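Local coordinates for protein protelomerase (Agrobacterium tumefaciens, PDB 4F43) that probably resolves replicated telomeres by cutting and rejoining DNA strands into hairpin ends, which generates and protects the ends of the linear chromosome, at residues Gly146-Thr151 with Tyr262-Leu267; Ala184-Lys187 with Lys193-Ile196; Leu291-Asn296 with Leu302-Tyr307. The protein carries 1 engineered substitution. All coordinates share one frame; numbering follows the deposited sequence.

All three contacts lie in the catalytic domain and reach the bound hairpin DNA. Contacts 1 and 3 are buried, contact 2 partly so. Contact 1 packs helix 140-151 on helix 263-276 through aliphatic groups, while the start of segment 262-267 and H266 meet the DNA. Contact 3 folds the loop after helix 283-291 back on itself through a leucine, a histidine and a tyrosine; it touches contact 1, their centres about 14 Å apart. Contact 2 packs about as much as contact 3, but through one threonine and a phenylalanine at the surface: it joins two parts of the loop between strands 177-180 and 198-201, whose lysines grip sugars and bases, and meets contact 3 where K193 packs on G292 and H293.

Contact 1: residues Gly146-Thr151 with Tyr262-Leu267; sequences GLIGMT and YGLRHL. With nucleotides of chain B.
I148 and L264 carry the apolar part of this contact, their side chains crossing at about a right angle. The branch methyl CG2 of I148 does the touching, 3.8 Å from L264 CB and 3.9 Å from L264 CD1. With chi1 at -62°, this methyl stands opposite the backbone N of I148 and faces L264. L264 also lies against bare backbone: its CB is 4.0 Å from G149 CA, and its CD1 comes equally close to the G149 nitrogen. Here the CA atoms of G149 and L264 approach to 5.0 Å.

The polar interactions with the DNA come from the start of segment 262-267 and from H266. The backbone N of Y262 donates to OP1 of DG24 of chain B at 3.1 Å, a moderately bent bond (146°). CB of Y262 sits beside the same phosphate oxygen, and ring atom CD1 rests 3.7 Å from the sugar atom C4' of DT23 of chain B; the phenol sits between that sugar and the phosphate and C5' of DA13 of chain B. H266 turns a ring edge toward the DA13 phosphate, NE2 lying 3.4 Å from OP1 of DA13 of chain B, a close approach; the same NE2 lies in the plane of the Y262 ring, at its edge. R265 NH1 is hydrogen-bonded to the carbonyl O of G152, just past helix 140-151, and NH2 more weakly to that of L291, at the end of helix 283-291.

In the fold, the helix pair is closed in by helix 155-161, with P155, V158 and F159 against I148, by helix 124-134, with V127 against L264, and by helix 206-217, which packs on L147.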
# COMPACT_ATOMS: atom_id res chain seq x y z
N GLY A 146 6.30 -14.91 -1.84
CA GLY A 146 6.82 -15.57 -0.66
C GLY A 146 7.47 -14.59 0.29
O GLY A 146 7.39 -14.75 1.51
N LEU A 147 8.10 -13.56 -0.26
CA LEU A 147 8.73 -12.52 0.54
C LEU A 147 7.68 -11.70 1.27
O LEU A 147 7.86 -11.33 2.43
CB LEU A 147 9.60 -11.62 -0.34
CG LEU A 147 11.02 -11.34 0.16
CD1 LEU A 147 11.64 -12.61 0.73
CD2 LEU A 147 11.87 -10.80 -0.97
N ILE A 148 6.57 -11.43 0.59
CA ILE A 148 5.44 -10.74 1.21
C ILE A 148 4.89 -11.57 2.36
O ILE A 148 4.59 -11.05 3.43
CB ILE A 148 4.31 -10.46 0.20
CG1 ILE A 148 4.80 -9.53 -0.91
CG2 ILE A 148 3.10 -9.85 0.90
CD1 ILE A 148 3.75 -9.24 -1.96
N GLY A 149 4.78 -12.88 2.13
CA GLY A 149 4.25 -13.77 3.15
C GLY A 149 5.16 -13.93 4.35
O GLY A 149 4.69 -14.10 5.48
N MET A 150 6.47 -13.87 4.12
CA MET A 150 7.45 -14.14 5.17
C MET A 150 7.88 -12.89 5.95
O MET A 150 7.83 -12.88 7.18
CB MET A 150 8.67 -14.85 4.60
CG MET A 150 8.42 -16.28 4.13
SD MET A 150 8.14 -17.46 5.47
CE MET A 150 6.35 -17.58 5.47
N THR A 151 8.32 -11.86 5.24
CA THR A 151 8.81 -10.65 5.90
C THR A 151 7.70 -9.63 6.17
O THR A 151 7.87 -8.73 6.99
CB THR A 151 9.97 -9.98 5.12
OG1 THR A 151 10.72 -9.14 6.00
CG2 THR A 151 9.43 -9.16 3.96
N TYR A 262 -2.39 -8.43 0.14
CA TYR A 262 -2.26 -7.66 1.37
C TYR A 262 -2.68 -8.46 2.61
O TYR A 262 -2.35 -8.10 3.74
CB TYR A 262 -3.03 -6.34 1.29
CG TYR A 262 -2.42 -5.23 2.11
CD1 TYR A 262 -1.45 -4.40 1.57
CD2 TYR A 262 -2.82 -5.01 3.42
CE1 TYR A 262 -0.89 -3.38 2.32
CE2 TYR A 262 -2.26 -4.00 4.18
CZ TYR A 262 -1.29 -3.18 3.62
OH TYR A 262 -0.74 -2.17 4.37
N GLY A 263 -3.42 -9.54 2.39
CA GLY A 263 -3.83 -10.41 3.48
C GLY A 263 -2.64 -11.08 4.13
O GLY A 263 -2.67 -11.42 5.32
N LEU A 264 -1.57 -11.26 3.36
CA LEU A 264 -0.34 -11.87 3.86
C LEU A 264 0.34 -10.98 4.89
O LEU A 264 1.07 -11.46 5.75
CB LEU A 264 0.62 -12.14 2.70
CG LEU A 264 0.10 -13.08 1.60
CD1 LEU A 264 1.11 -13.19 0.47
CD2 LEU A 264 -0.20 -14.45 2.18
N ARG A 265 0.09 -9.67 4.80
CA ARG A 265 0.63 -8.71 5.75
C ARG A 265 -0.11 -8.80 7.07
O ARG A 265 0.49 -8.78 8.15
CB ARG A 265 0.53 -7.29 5.17
CG ARG A 265 1.31 -6.23 5.92
CD ARG A 265 1.61 -5.05 5.01
NE ARG A 265 1.96 -3.84 5.75
CZ ARG A 265 3.20 -3.52 6.12
NH1 ARG A 265 4.21 -4.32 5.84
NH2 ARG A 265 3.41 -2.39 6.79
N HIS A 266 -1.43 -8.91 6.98
CA HIS A 266 -2.28 -9.13 8.15
C HIS A 266 -1.88 -10.42 8.87
O HIS A 266 -1.66 -10.43 10.08
CB HIS A 266 -3.75 -9.21 7.74
CG HIS A 266 -4.31 -7.92 7.22
ND1 HIS A 266 -5.66 -7.72 7.03
CD2 HIS A 266 -3.70 -6.76 6.86
CE1 HIS A 266 -5.86 -6.50 6.57
NE2 HIS A 266 -4.69 -5.90 6.46
N LEU A 267 -1.80 -11.50 8.10
CA LEU A 267 -1.42 -12.80 8.63
C LEU A 267 -0.02 -12.76 9.23
O LEU A 267 0.25 -13.39 10.25
CB LEU A 267 -1.50 -13.87 7.54
CG LEU A 267 -1.22 -15.31 7.99
CD1 LEU A 267 -2.20 -15.72 9.08
CD2 LEU A 267 -1.30 -16.26 6.81
P DA B 13 -6.96 -2.42 4.67
OP1 DA B 13 -6.26 -3.70 4.45
OP2 DA B 13 -8.10 -2.35 5.61
O5' DA B 13 -5.89 -1.32 5.12
C5' DA B 13 -4.80 -1.01 4.27
C4' DA B 13 -3.93 0.07 4.88
O4' DA B 13 -4.30 1.36 4.33
C3' DA B 13 -4.06 0.21 6.40
O3' DA B 13 -2.80 0.55 6.95
C2' DA B 13 -5.05 1.36 6.55
C1' DA B 13 -4.64 2.24 5.38
N9 DA B 13 -5.69 3.13 4.89
C8 DA B 13 -7.04 2.97 5.00
N7 DA B 13 -7.73 3.95 4.46
C5 DA B 13 -6.77 4.81 3.97
C6 DA B 13 -6.84 6.04 3.28
N6 DA B 13 -7.98 6.65 2.95
N1 DA B 13 -5.68 6.63 2.94
C2 DA B 13 -4.52 6.03 3.27
N3 DA B 13 -4.33 4.88 3.90
C4 DA B 13 -5.50 4.32 4.23
P DT B 23 1.27 -1.34 -2.86
OP1 DT B 23 2.14 -2.32 -2.18
OP2 DT B 23 1.52 -0.99 -4.27
O5' DT B 23 -0.25 -1.84 -2.74
C5' DT B 23 -0.75 -2.30 -1.49
C4' DT B 23 -2.23 -2.62 -1.58
O4' DT B 23 -2.95 -1.46 -2.07
C3' DT B 23 -2.59 -3.76 -2.54
O3' DT B 23 -3.59 -4.58 -1.96
C2' DT B 23 -3.12 -3.03 -3.77
C1' DT B 23 -3.83 -1.87 -3.09
N1 DT B 23 -4.14 -0.72 -3.98
C2 DT B 23 -5.46 -0.41 -4.22
O2 DT B 23 -6.39 -1.04 -3.73
N3 DT B 23 -5.66 0.66 -5.05
C4 DT B 23 -4.70 1.44 -5.65
O4 DT B 23 -5.00 2.38 -6.38
C5 DT B 23 -3.34 1.07 -5.37
C7 DT B 23 -2.20 1.84 -5.96
C6 DT B 23 -3.13 0.02 -4.56
P DG B 24 -4.08 -5.92 -2.71
OP1 DG B 24 -4.45 -6.91 -1.67
OP2 DG B 24 -3.08 -6.26 -3.74
O5' DG B 24 -5.42 -5.46 -3.46
C5' DG B 24 -6.60 -5.22 -2.70
C4' DG B 24 -7.78 -4.91 -3.61
O4' DG B 24 -7.54 -3.67 -4.31
C3' DG B 24 -8.06 -5.95 -4.70
O3' DG B 24 -9.46 -6.16 -4.78
C2' DG B 24 -7.53 -5.29 -5.96
C1' DG B 24 -7.93 -3.85 -5.66
N9 DG B 24 -7.30 -2.84 -6.51
C8 DG B 24 -5.97 -2.54 -6.65
N7 DG B 24 -5.74 -1.57 -7.50
C5 DG B 24 -7.00 -1.21 -7.95
C6 DG B 24 -7.41 -0.22 -8.89
O6 DG B 24 -6.71 0.57 -9.53
N1 DG B 24 -8.80 -0.20 -9.05
C2 DG B 24 -9.67 -1.03 -8.39
N2 DG B 24 -10.97 -0.88 -8.66
N3 DG B 24 -9.31 -1.96 -7.52
C4 DG B 24 -7.97 -1.99 -7.35

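Contact 2: residues Ala184-Lys187 with Lys193-Ile196; sequences AKTK and KFGI. With nucleotides of chain B.
T186 and F194 face each other across two irregular segments, their CA atoms 5.9 Å apart, where K193-I196 makes a type II turn with G195 at positive phi (68°) and a weak I196 N to K193 O bond. T186 meets the aromatic side chain nearly at right angles. Its OG1, set between backbone N and carbonyl carbon (chi1 63°), lies 3.4 Å from F194 CD1 and nearly as close to F194 CB; the approach to the ring is oblique. The methyl CG2 of T186 rests on the K193-F194 peptide, 3.9 Å from F194 N. The hydroxyl also forms a weak hydrogen bond with the backbone N of Q188, which helps to set its rotation. K193 itself leads off toward Y198, with which it makes a cation-pi pair.

Both segments belong to the long loop of a beta-hairpin, between the adjacent antiparallel strands 177-180 and 198-201, and that loop is laid on the DNA. Tyrosine recombinases, whose chemistry telomere resolvases share, likewise present a lysine from a beta-hairpin, and K185 probably corresponds to it.

The backbone N of K185 donates to OP1 of DT22 of chain B at 2.9 Å. Its side chain reaches across to DT14 of chain B, bending at chi3 (57°) to bring NZ 2.8 Å from O5' and 3.2 Å from O4' of that nucleotide. NZ also bonds N3 of DA13 of chain B. O5' of DT14 is the 5' end at a break in the strand, beside O3' of DA13, and an amine bonded there is consistent with a part in strand transfer. K187, bent at the same torsion in the opposite sense, brings NZ to 3.1 Å from O2 of DC15 of chain B, a weak bond, with a second weak one to O4' of that sugar.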
# COMPACT_ATOMS: atom_id res chain seq x y z
N ALA A 184 6.95 2.70 3.03
CA ALA A 184 6.17 3.46 2.06
C ALA A 184 5.04 4.20 2.76
O ALA A 184 4.79 3.98 3.94
CB ALA A 184 5.62 2.53 0.98
N LYS A 185 4.37 5.08 2.01
CA LYS A 185 3.23 5.84 2.51
C LYS A 185 3.56 6.75 3.69
O LYS A 185 2.66 7.21 4.40
CB LYS A 185 2.07 4.91 2.89
CG LYS A 185 1.56 4.04 1.76
CD LYS A 185 0.36 3.22 2.21
CE LYS A 185 -0.75 4.12 2.72
NZ LYS A 185 -1.87 3.34 3.32
N THR A 186 4.84 7.02 3.90
CA THR A 186 5.28 7.83 5.04
C THR A 186 5.02 9.32 4.81
O THR A 186 4.78 10.06 5.77
CB THR A 186 6.78 7.64 5.33
OG1 THR A 186 7.56 8.09 4.22
CG2 THR A 186 7.09 6.17 5.60
N LYS A 187 5.07 9.74 3.55
CA LYS A 187 4.92 11.14 3.18
C LYS A 187 5.95 12.03 3.86
O LYS A 187 5.73 13.23 4.06
CB LYS A 187 3.50 11.64 3.47
CG LYS A 187 2.45 11.11 2.50
CD LYS A 187 1.05 11.54 2.89
CE LYS A 187 0.59 10.82 4.15
NZ LYS A 187 -0.82 11.15 4.50
N LYS A 193 8.69 6.29 9.37
CA LYS A 193 9.83 5.43 9.07
C LYS A 193 10.50 5.79 7.74
O LYS A 193 11.05 4.92 7.06
CB LYS A 193 9.40 3.96 9.06
CG LYS A 193 8.81 3.47 10.37
CD LYS A 193 9.82 3.55 11.50
CE LYS A 193 9.22 3.03 12.80
NZ LYS A 193 10.17 3.16 13.93
N PHE A 194 10.45 7.07 7.38
CA PHE A 194 11.07 7.53 6.15
C PHE A 194 12.59 7.56 6.28
O PHE A 194 13.14 8.32 7.07
CB PHE A 194 10.55 8.92 5.77
CG PHE A 194 11.14 9.46 4.50
CD1 PHE A 194 10.71 8.98 3.27
CD2 PHE A 194 12.11 10.45 4.53
CE1 PHE A 194 11.25 9.48 2.10
CE2 PHE A 194 12.65 10.95 3.36
CZ PHE A 194 12.22 10.46 2.14
N GLY A 195 13.26 6.72 5.49
CA GLY A 195 14.70 6.62 5.54
C GLY A 195 15.18 6.02 6.85
O GLY A 195 16.30 6.28 7.30
N ILE A 196 14.33 5.21 7.47
CA ILE A 196 14.64 4.60 8.76
C ILE A 196 14.84 3.09 8.64
O ILE A 196 13.94 2.37 8.23
CB ILE A 196 13.52 4.88 9.79
CG1 ILE A 196 13.42 6.38 10.07
CG2 ILE A 196 13.79 4.11 11.08
CD1 ILE A 196 14.68 6.98 10.66
P DC B 15 2.33 6.30 8.79
OP1 DC B 15 3.75 6.04 8.47
OP2 DC B 15 1.76 5.78 10.05
O5' DC B 15 2.07 7.88 8.74
C5' DC B 15 2.49 8.62 7.61
C4' DC B 15 1.82 9.98 7.54
O4' DC B 15 0.38 9.82 7.39
C3' DC B 15 2.00 10.88 8.76
O3' DC B 15 2.17 12.23 8.35
C2' DC B 15 0.68 10.70 9.50
C1' DC B 15 -0.25 10.69 8.30
N1 DC B 15 -1.62 10.20 8.59
C2 DC B 15 -2.70 10.78 7.93
O2 DC B 15 -2.49 11.69 7.11
N3 DC B 15 -3.95 10.33 8.20
C4 DC B 15 -4.13 9.35 9.09
N4 DC B 15 -5.38 8.93 9.33
C5 DC B 15 -3.03 8.75 9.78
C6 DC B 15 -1.80 9.20 9.50
P DT B 22 3.43 5.41 -1.69
OP1 DT B 22 4.48 5.88 -0.76
OP2 DT B 22 3.56 5.67 -3.14
O5' DT B 22 3.23 3.84 -1.49
C5' DT B 22 2.51 3.06 -2.44
C4' DT B 22 1.27 2.44 -1.83
O4' DT B 22 0.18 3.40 -1.90
C3' DT B 22 0.72 1.21 -2.55
O3' DT B 22 1.28 0.02 -2.01
C2' DT B 22 -0.78 1.27 -2.27
C1' DT B 22 -1.03 2.69 -1.78
N1 DT B 22 -2.10 3.39 -2.56
C2 DT B 22 -3.41 3.01 -2.38
O2 DT B 22 -3.76 2.13 -1.61
N3 DT B 22 -4.32 3.71 -3.13
C4 DT B 22 -4.07 4.72 -4.03
O4 DT B 22 -4.97 5.28 -4.65
C5 DT B 22 -2.67 5.07 -4.17
C7 DT B 22 -2.26 6.16 -5.11
C6 DT B 22 -1.77 4.40 -3.44
O5' DT B 14 -0.91 2.12 5.66
C5' DT B 14 -0.41 2.75 6.84
C4' DT B 14 -0.16 4.22 6.59
O4' DT B 14 -1.37 4.84 6.08
C3' DT B 14 0.25 5.02 7.83
O3' DT B 14 1.45 5.74 7.57
C2' DT B 14 -0.93 5.95 8.09
C1' DT B 14 -1.56 6.09 6.71
N1 DT B 14 -3.02 6.37 6.75
C2 DT B 14 -3.49 7.47 6.08
O2 DT B 14 -2.78 8.24 5.46
N3 DT B 14 -4.85 7.65 6.16
C4 DT B 14 -5.75 6.85 6.84
O4 DT B 14 -6.96 7.10 6.85
C5 DT B 14 -5.19 5.71 7.52
C7 DT B 14 -6.07 4.77 8.28
C6 DT B 14 -3.86 5.53 7.44

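Contact 3: residues Leu291-Asn296 with Leu302-Tyr307; sequences LGHNNN and LSYMTY. With nucleotides of chain B.
Y304 OH, at the end of a ring that packs against L291 and H293, is gripped by Y262 OH, to which it is hydrogen-bonded, and lies 2.9 Å from O3' of DA13 of chain B, a bond that the single phenol proton leaves unsettled. A water bonds H293 NE2 at 3.0 Å, in the plane of the imidazole at its edge; its other leg, to Y304 OH, is too short to be sound, and a water bridge between the two side chains is therefore doubtful.

Behind this polar end the ring is held by hydrophobic contact. L291 CD1 stands over one face, 3.5 Å from the Y304 ring centroid and only 10° off its normal, a clear CH-pi contact. The two side chains run past each other in opposite directions, and Y304 CG, anti to its own carbonyl carbon (chi1 -71°), places the ring against that methyl. H293 adds an oblique aromatic neighbour with ring planes at 35°: Y304 CE2 lies at the edge of the imidazole, near its plane, 3.8 Å from H293 NE2. The H266 ring meets Y304 steeply, and F287 packs on it as well.

G292 leaves helix 283-291 at positive phi. Beyond it the backbone N of N294 donates to OP2 of DC15 of chain B at 2.8 Å, and its side-chain ND2 makes a weak bond to N7 of DA16 of chain B.

A tyrosine hydroxyl fixed beside a break in the strand, between O3' of DA13 and O5' of DT14 of chain B, with histidines around it, is consistent with the nucleophile site of a telomere resolvase.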
# COMPACT_ATOMS: atom_id res chain seq x y z
N LEU A 291 5.14 -3.06 11.89
CA LEU A 291 4.61 -2.56 10.63
C LEU A 291 5.17 -1.19 10.27
O LEU A 291 5.01 -0.72 9.14
CB LEU A 291 3.08 -2.52 10.66
CG LEU A 291 2.35 -3.86 10.79
CD1 LEU A 291 0.85 -3.65 10.90
CD2 LEU A 291 2.67 -4.76 9.61
N GLY A 292 5.83 -0.56 11.23
CA GLY A 292 6.45 0.74 11.01
C GLY A 292 5.43 1.83 10.76
O GLY A 292 5.15 2.18 9.61
N HIS A 293 4.89 2.39 11.83
CA HIS A 293 3.87 3.43 11.73
C HIS A 293 4.37 4.76 12.27
O HIS A 293 5.50 4.86 12.76
CB HIS A 293 2.60 3.02 12.46
CG HIS A 293 1.83 1.93 11.78
ND1 HIS A 293 0.86 1.18 12.43
CD2 HIS A 293 1.87 1.47 10.51
CE1 HIS A 293 0.35 0.31 11.58
NE2 HIS A 293 0.95 0.46 10.41
N ASN A 294 3.52 5.77 12.18
CA ASN A 294 3.80 7.09 12.74
C ASN A 294 4.06 7.00 14.24
O ASN A 294 3.54 6.11 14.91
CB ASN A 294 2.63 8.04 12.46
CG ASN A 294 2.90 9.46 12.90
OD1 ASN A 294 4.04 9.92 12.88
ND2 ASN A 294 1.85 10.16 13.32
N ASN A 295 4.89 7.90 14.76
CA ASN A 295 5.19 7.93 16.18
C ASN A 295 3.93 8.07 17.04
O ASN A 295 3.08 8.91 16.77
CB ASN A 295 6.17 9.05 16.51
CG ASN A 295 7.59 8.55 16.71
OD1 ASN A 295 7.80 7.43 17.19
ND2 ASN A 295 8.57 9.36 16.33
N ASN A 296 3.83 7.21 18.06
CA ASN A 296 2.71 7.22 18.99
C ASN A 296 1.35 6.96 18.33
O ASN A 296 0.31 7.37 18.84
CB ASN A 296 2.67 8.52 19.79
CG ASN A 296 4.03 8.90 20.35
OD1 ASN A 296 4.46 10.05 20.24
ND2 ASN A 296 4.71 7.93 20.95
N LEU A 302 -5.42 -0.96 14.03
CA LEU A 302 -6.79 -1.47 14.11
C LEU A 302 -7.25 -2.05 12.77
O LEU A 302 -8.13 -2.91 12.73
CB LEU A 302 -7.75 -0.37 14.56
CG LEU A 302 -7.49 0.26 15.93
CD1 LEU A 302 -8.49 1.37 16.20
CD2 LEU A 302 -7.55 -0.80 17.02
N SER A 303 -6.66 -1.57 11.69
CA SER A 303 -7.02 -2.02 10.35
C SER A 303 -6.36 -3.35 9.99
O SER A 303 -6.69 -3.97 8.99
CB SER A 303 -6.66 -0.96 9.31
OG SER A 303 -7.31 0.27 9.57
N TYR A 304 -5.41 -3.79 10.83
CA TYR A 304 -4.66 -5.01 10.54
C TYR A 304 -5.14 -6.21 11.36
O TYR A 304 -4.58 -7.30 11.26
CB TYR A 304 -3.17 -4.79 10.77
CG TYR A 304 -2.52 -3.90 9.74
CD1 TYR A 304 -1.98 -4.42 8.58
CD2 TYR A 304 -2.44 -2.52 9.94
CE1 TYR A 304 -1.39 -3.61 7.63
CE2 TYR A 304 -1.84 -1.70 9.00
CZ TYR A 304 -1.32 -2.25 7.85
OH TYR A 304 -0.73 -1.43 6.91
N MET A 305 -6.18 -6.00 12.16
CA MET A 305 -6.70 -7.07 13.00
C MET A 305 -8.06 -7.55 12.50
O MET A 305 -9.10 -7.01 12.85
CB MET A 305 -6.80 -6.60 14.46
CG MET A 305 -5.63 -5.72 14.88
SD MET A 305 -5.34 -5.67 16.66
CE MET A 305 -6.92 -5.08 17.25
N THR A 306 -8.03 -8.58 11.66
CA THR A 306 -9.24 -9.11 11.04
C THR A 306 -9.26 -10.64 11.05
O THR A 306 -10.29 -11.26 10.76
CB THR A 306 -9.39 -8.63 9.59
OG1 THR A 306 -10.50 -9.29 8.98
CG2 THR A 306 -8.12 -8.94 8.81
N TYR A 307 -8.12 -11.25 11.37
CA TYR A 307 -8.02 -12.70 11.42
C TYR A 307 -7.93 -13.20 12.85
O TYR A 307 -7.56 -12.46 13.76
CB TYR A 307 -6.78 -13.17 10.65
CG TYR A 307 -6.83 -12.92 9.16
CD1 TYR A 307 -8.02 -12.98 8.46
CD2 TYR A 307 -5.67 -12.61 8.46
CE1 TYR A 307 -8.06 -12.75 7.09
CE2 TYR A 307 -5.70 -12.37 7.10
CZ TYR A 307 -6.89 -12.44 6.42
OH TYR A 307 -6.93 -12.21 5.07
P DC B 15 2.33 6.30 8.79
OP1 DC B 15 3.75 6.04 8.47
OP2 DC B 15 1.76 5.78 10.05
O5' DC B 15 2.07 7.88 8.74
C5' DC B 15 2.49 8.62 7.61
C4' DC B 15 1.82 9.98 7.54
O4' DC B 15 0.38 9.82 7.39
C3' DC B 15 2.00 10.88 8.76
O3' DC B 15 2.17 12.23 8.35
C2' DC B 15 0.68 10.70 9.50
C1' DC B 15 -0.25 10.69 8.30
N1 DC B 15 -1.62 10.20 8.59
C2 DC B 15 -2.70 10.78 7.93
O2 DC B 15 -2.49 11.69 7.11
N3 DC B 15 -3.95 10.33 8.20
C4 DC B 15 -4.13 9.35 9.09
N4 DC B 15 -5.38 8.93 9.33
C5 DC B 15 -3.03 8.75 9.78
C6 DC B 15 -1.80 9.20 9.50
P DA B 13 -6.96 -2.42 4.67
OP1 DA B 13 -6.26 -3.70 4.45
OP2 DA B 13 -8.10 -2.35 5.61
O5' DA B 13 -5.89 -1.32 5.12
C5' DA B 13 -4.80 -1.01 4.27
C4' DA B 13 -3.93 0.07 4.88
O4' DA B 13 -4.30 1.36 4.33
C3' DA B 13 -4.06 0.21 6.40
O3' DA B 13 -2.80 0.55 6.95
C2' DA B 13 -5.05 1.36 6.55
C1' DA B 13 -4.64 2.24 5.38
N9 DA B 13 -5.69 3.13 4.89
C8 DA B 13 -7.04 2.97 5.00
N7 DA B 13 -7.73 3.95 4.46
C5 DA B 13 -6.77 4.81 3.97
C6 DA B 13 -6.84 6.04 3.28
N6 DA B 13 -7.98 6.65 2.95
N1 DA B 13 -5.68 6.63 2.94
C2 DA B 13 -4.52 6.03 3.27
N3 DA B 13 -4.33 4.88 3.90
C4 DA B 13 -5.50 4.32 4.23
P DA B 16 2.31 13.40 9.44
OP1 DA B 16 3.06 14.52 8.82
OP2 DA B 16 2.80 12.80 10.70
O5' DA B 16 0.79 13.87 9.68
C5' DA B 16 0.15 14.74 8.76
C4' DA B 16 -1.36 14.72 8.93
O4' DA B 16 -1.75 13.43 9.48
C3' DA B 16 -1.93 15.76 9.90
O3' DA B 16 -3.24 16.14 9.49
C2' DA B 16 -1.97 14.98 11.20
C1' DA B 16 -2.49 13.65 10.67
N9 DA B 16 -2.30 12.51 11.57
C8 DA B 16 -1.13 12.10 12.13
N7 DA B 16 -1.26 11.03 12.89
C5 DA B 16 -2.61 10.74 12.82
C6 DA B 16 -3.40 9.73 13.40
N6 DA B 16 -2.91 8.78 14.21
N1 DA B 16 -4.72 9.72 13.11
C2 DA B 16 -5.21 10.66 12.30
N3 DA B 16 -4.57 11.66 11.70
C4 DA B 16 -3.26 11.64 12.00
O HOH W 1 1.42 -0.34 7.60